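Local coordinates for protein GTP cyclohydrolase 1 type 2 homolog (Staphylococcus aureus subsp. aureus, PDB 2NYD) that is of unknown function but belongs to the NIF3 family, assembles as a toroid-shaped homohexamer and binds zinc at a dinuclear metal centre, at residues B[41-46]-B[353-358]; B[120-125]-B[281-286]. All blocks are in the same frame, centred on the assembly; numbering follows the deposited sequence.

Contact 1 of 2, residues B[41-46]-B[353-358]; sequences TGVLTA and INIDVE
Parallel strand pairing joins Val-43 and Leu-44 to Val-357 and Glu-358, at the edge of the five-stranded sheet where strand 357-359 is outermost within the chain. Three backbone hydrogen bonds form the ladder. Val-43 N donates to Asp-356 O at 2.8 Å. Glu-358 N returns to Val-43 O, also at 2.8 Å, and Thr-45 N reaches Glu-358 O at 2.9 Å. Val-43 thus uses both its N-H and its carbonyl on this neighbour, as expected in parallel pairing.

On one face, Val-357 CG1, set anti to its own nitrogen (chi1 -173°), lies 4.2 Å from Val-43 CG1 and equally near Thr-45 CG2. On the other face Leu-44 CD1 rests 3.6 Å from the carbonyl oxygen Glu-358 O. Before the strands pair, Ile-355 turns its CG2 methyl onto Gly-42 CA (3.8 Å), and a water bridges the backbones there, donating to Thr-41 O and accepting from Asp-356 N.

Helix 336-350 packs on the Val-43 and Val-357 face through Leu-344, Lys-341 and Phe-348, while Lys-337 O takes up Thr-45 OG1. Helix 51-60 covers Leu-44, its Lys-60 forming a salt bridge with Glu-358 OE1. Strand 64-67 continues the sheet on the far side of 43-46.

Contact 2 of 2, residues B[120-125]-B[281-286]; sequences MGLKNI and KRIAII
Met-120 and Leu-122, in the loop that leaves helix 112-119, pack their side chains against Ile-283 and Ile-285 of strand 279-285 in a buried, apolar contact. Its two chain directions lie 118° apart, and the nearest CA atoms, those of Leu-122 and Ile-283, are still 8.8 Å from each other, so side chains alone bridge the gap. Ile-283 and Ile-285, two positions apart on the strand, present the same face to the loop.

The apolar part centres on methyl groups. Leu-122 meets Ile-285 tip to tip, CD1 on CD1 at 3.7 Å, and crosses Ile-283 at about a right angle, with its other branch, CD2, 3.9 Å from Ile-283 CD1. The fork of the leucine therefore serves both isoleucines at once. Met-120 stretches out beyond CG (chi2 177°), which carries its thioether to the end of Ile-285, SD lying 3.9 Å from CD1. Val-248 of strand 240-253 borders Leu-122 and Ile-283.

At the Lys-281 end of the strand two lysines cross obliquely. Lys-281 bends at its second torsion (chi2 69°) and brings NZ to 3.8 Å from Lys-123 CE. The two NZ atoms are 4.0 Å apart, a like-charge approach probably eased by Lys-281 NZ bonding to Val-248 O, with Glu-247 OE1 a weak, long ion-pair partner.

Ile-285 lies about 10 Å from a bound zinc ion, side chain to metal. Gly-121, with positive phi, ends helix 112-119 in a Schellman motif, after which Leu-122 turns inward: a capped helix and its exit loop pack on one face of a mixed sheet, with Ala-117 of the helix on Ile-285.

How the contacts relate
Contact 2 is nested inside the chain loop that contact 1 closes: 41-46 comes first, then 120-125 and 281-286, and finally 353-358. The contacts do not touch; their centres are 30 Å apart and their nearest atoms about 16 Å. They belong to different sheets: contact 1 lies within the five-stranded sheet, whereas contact 2 packs a loop against strand 279-285 of the other, mixed sheet. The PII-like middle region lies in sequence between the two segments of contact 2. Contact 1 brings a late strand back beside an early one, so N- and C-terminal parts of the polypeptide share one sheet, in keeping with NIF3 domains interconnected in topology around the dinuclear zinc centre.

Contact 1 of 2, residues B[41-46]-B[353-358]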
# COMPACT_ATOMS: atom_id res chain seq x y z
N THR B 41 35.50 -10.89 27.37
CA THR B 41 36.85 -10.60 27.88
C THR B 41 37.12 -9.11 28.05
O THR B 41 38.05 -8.72 28.76
CB THR B 41 37.93 -11.13 26.95
OG1 THR B 41 37.76 -10.53 25.66
CG2 THR B 41 37.86 -12.69 26.84
N GLY B 42 36.31 -8.28 27.39
CA GLY B 42 36.43 -6.83 27.55
C GLY B 42 35.47 -6.19 26.56
O GLY B 42 35.09 -6.83 25.57
N VAL B 43 35.09 -4.94 26.82
CA VAL B 43 34.10 -4.26 25.97
C VAL B 43 34.67 -2.93 25.39
O VAL B 43 35.12 -2.06 26.14
CB VAL B 43 32.76 -4.00 26.73
CG1 VAL B 43 31.71 -3.17 25.88
CG2 VAL B 43 32.12 -5.33 27.27
N LEU B 44 34.60 -2.82 24.05
CA LEU B 44 34.98 -1.63 23.33
C LEU B 44 33.73 -0.96 22.79
O LEU B 44 32.96 -1.59 22.05
CB LEU B 44 35.95 -2.01 22.19
CG LEU B 44 36.59 -0.85 21.42
CD1 LEU B 44 37.59 -0.05 22.30
CD2 LEU B 44 37.28 -1.43 20.15
N THR B 45 33.51 0.30 23.17
CA THR B 45 32.38 1.08 22.60
C THR B 45 32.75 1.85 21.30
O THR B 45 33.91 2.27 21.11
CB THR B 45 31.70 2.03 23.62
OG1 THR B 45 32.60 3.12 23.94
CG2 THR B 45 31.30 1.26 24.93
N ALA B 46 31.75 1.99 20.40
CA ALA B 46 32.02 2.50 19.06
C ALA B 46 30.77 3.20 18.55
O ALA B 46 29.67 2.87 19.00
CB ALA B 46 32.42 1.36 18.13
N ILE B 353 30.98 -6.38 38.59
CA ILE B 353 31.62 -7.02 37.44
C ILE B 353 32.87 -6.23 37.14
O ILE B 353 32.83 -4.99 37.11
CB ILE B 353 30.67 -7.00 36.19
CG1 ILE B 353 29.54 -8.00 36.38
CG2 ILE B 353 31.44 -7.32 34.91
CD1 ILE B 353 28.25 -7.54 35.88
N ASN B 354 33.97 -6.95 36.94
CA ASN B 354 35.29 -6.36 36.80
C ASN B 354 35.79 -6.22 35.37
O ASN B 354 36.95 -5.81 35.15
CB ASN B 354 36.33 -7.15 37.61
CG ASN B 354 36.17 -6.96 39.11
OD1 ASN B 354 35.71 -5.91 39.57
ND2 ASN B 354 36.54 -7.99 39.89
N ILE B 355 34.92 -6.53 34.41
CA ILE B 355 35.27 -6.51 33.00
C ILE B 355 35.57 -5.07 32.56
O ILE B 355 34.84 -4.17 32.89
CB ILE B 355 34.16 -7.21 32.15
CG1 ILE B 355 34.19 -8.72 32.44
CG2 ILE B 355 34.34 -6.98 30.66
CD1 ILE B 355 32.84 -9.40 32.15
N ASP B 356 36.69 -4.90 31.85
CA ASP B 356 37.15 -3.62 31.32
C ASP B 356 36.21 -3.13 30.21
O ASP B 356 35.80 -3.92 29.37
CB ASP B 356 38.52 -3.76 30.67
CG ASP B 356 39.60 -4.27 31.65
OD1 ASP B 356 39.60 -3.88 32.84
OD2 ASP B 356 40.46 -5.05 31.18
N VAL B 357 35.96 -1.82 30.20
CA VAL B 357 35.21 -1.14 29.16
C VAL B 357 36.08 0.07 28.71
O VAL B 357 36.63 0.79 29.55
CB VAL B 357 33.84 -0.65 29.66
CG1 VAL B 357 32.99 -0.08 28.50
CG2 VAL B 357 33.04 -1.76 30.39
N GLU B 358 36.25 0.23 27.40
CA GLU B 358 37.02 1.34 26.86
C GLU B 358 36.21 1.91 25.71
O GLU B 358 35.57 1.17 24.99
CB GLU B 358 38.37 0.84 26.31
CG GLU B 358 39.44 0.61 27.37
CD GLU B 358 40.78 0.34 26.73
OE1 GLU B 358 41.29 1.24 26.04
OE2 GLU B 358 41.30 -0.79 26.88
O HOH W 1 38.25 -7.28 30.98
O HOH W 2 40.97 -7.03 29.66

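Contact 2 of 2, residues B[120-125]-B[281-286]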
# COMPACT_ATOMS: atom_id res chain seq x y z
N MET B 120 27.31 19.80 25.67
CA MET B 120 27.05 21.21 25.34
C MET B 120 26.92 22.15 26.56
O MET B 120 26.80 23.39 26.41
CB MET B 120 25.82 21.32 24.45
CG MET B 120 25.98 20.64 23.10
SD MET B 120 24.44 20.78 22.24
CE MET B 120 24.60 19.54 20.95
N GLY B 121 26.98 21.56 27.75
CA GLY B 121 26.89 22.30 29.00
C GLY B 121 25.49 22.77 29.30
O GLY B 121 25.33 23.77 29.97
N LEU B 122 24.47 22.07 28.81
CA LEU B 122 23.10 22.60 28.97
C LEU B 122 22.47 22.12 30.27
O LEU B 122 22.95 21.15 30.86
CB LEU B 122 22.19 22.26 27.79
CG LEU B 122 22.74 22.53 26.39
CD1 LEU B 122 21.81 22.00 25.29
CD2 LEU B 122 23.11 24.02 26.20
N LYS B 123 21.38 22.78 30.65
CA LYS B 123 20.69 22.52 31.90
C LYS B 123 19.23 22.20 31.59
O LYS B 123 18.77 22.39 30.45
CB LYS B 123 20.78 23.76 32.82
CG LYS B 123 20.02 24.97 32.34
CD LYS B 123 19.91 26.03 33.47
CE LYS B 123 19.07 27.22 33.05
NZ LYS B 123 19.03 28.20 34.18
N ASN B 124 18.51 21.72 32.61
CA ASN B 124 17.08 21.42 32.55
C ASN B 124 16.74 20.49 31.38
O ASN B 124 15.83 20.75 30.59
CB ASN B 124 16.24 22.74 32.49
CG ASN B 124 16.40 23.60 33.75
OD1 ASN B 124 16.72 23.10 34.83
ND2 ASN B 124 16.17 24.91 33.61
N ILE B 125 17.51 19.41 31.26
CA ILE B 125 17.44 18.53 30.11
C ILE B 125 16.28 17.57 30.32
O ILE B 125 16.21 16.90 31.34
CB ILE B 125 18.77 17.75 29.89
CG1 ILE B 125 19.93 18.75 29.78
CG2 ILE B 125 18.68 16.90 28.61
CD1 ILE B 125 21.34 18.12 29.86
N LYS B 281 17.33 30.52 23.91
CA LYS B 281 17.37 29.96 25.26
C LYS B 281 17.06 28.45 25.29
O LYS B 281 17.77 27.69 25.96
CB LYS B 281 16.41 30.73 26.20
CG LYS B 281 16.29 30.14 27.62
CD LYS B 281 17.60 30.33 28.45
CE LYS B 281 17.35 30.08 29.94
NZ LYS B 281 18.65 30.12 30.65
N ARG B 282 15.97 28.03 24.64
CA ARG B 282 15.58 26.63 24.66
C ARG B 282 16.03 25.93 23.38
O ARG B 282 15.80 26.43 22.28
CB ARG B 282 14.07 26.48 24.89
CG ARG B 282 13.61 27.29 26.10
CD ARG B 282 12.14 27.26 26.27
NE ARG B 282 11.72 25.89 26.56
CZ ARG B 282 10.46 25.50 26.58
NH1 ARG B 282 9.48 26.37 26.31
NH2 ARG B 282 10.18 24.23 26.85
N ILE B 283 16.67 24.77 23.57
CA ILE B 283 17.32 23.99 22.51
C ILE B 283 16.73 22.56 22.43
O ILE B 283 16.65 21.85 23.42
CB ILE B 283 18.84 23.92 22.82
CG1 ILE B 283 19.42 25.37 22.89
CG2 ILE B 283 19.60 23.11 21.75
CD1 ILE B 283 20.24 25.55 24.05
N ALA B 284 16.31 22.16 21.24
CA ALA B 284 15.92 20.76 20.99
C ALA B 284 17.07 20.08 20.26
O ALA B 284 17.66 20.70 19.38
CB ALA B 284 14.67 20.71 20.15
N ILE B 285 17.38 18.85 20.62
CA ILE B 285 18.53 18.12 20.06
C ILE B 285 18.12 16.72 19.67
O ILE B 285 17.56 15.99 20.49
CB ILE B 285 19.70 17.98 21.11
CG1 ILE B 285 20.22 19.36 21.56
CG2 ILE B 285 20.85 17.16 20.52
CD1 ILE B 285 20.92 19.27 22.93
N ILE B 286 18.29 16.38 18.39
CA ILE B 286 18.21 14.99 17.97
C ILE B 286 19.52 14.67 17.22
O ILE B 286 19.72 15.08 16.07
CB ILE B 286 16.97 14.68 17.09
CG1 ILE B 286 15.66 14.93 17.87
CG2 ILE B 286 17.00 13.21 16.61
CD1 ILE B 286 14.40 14.72 17.09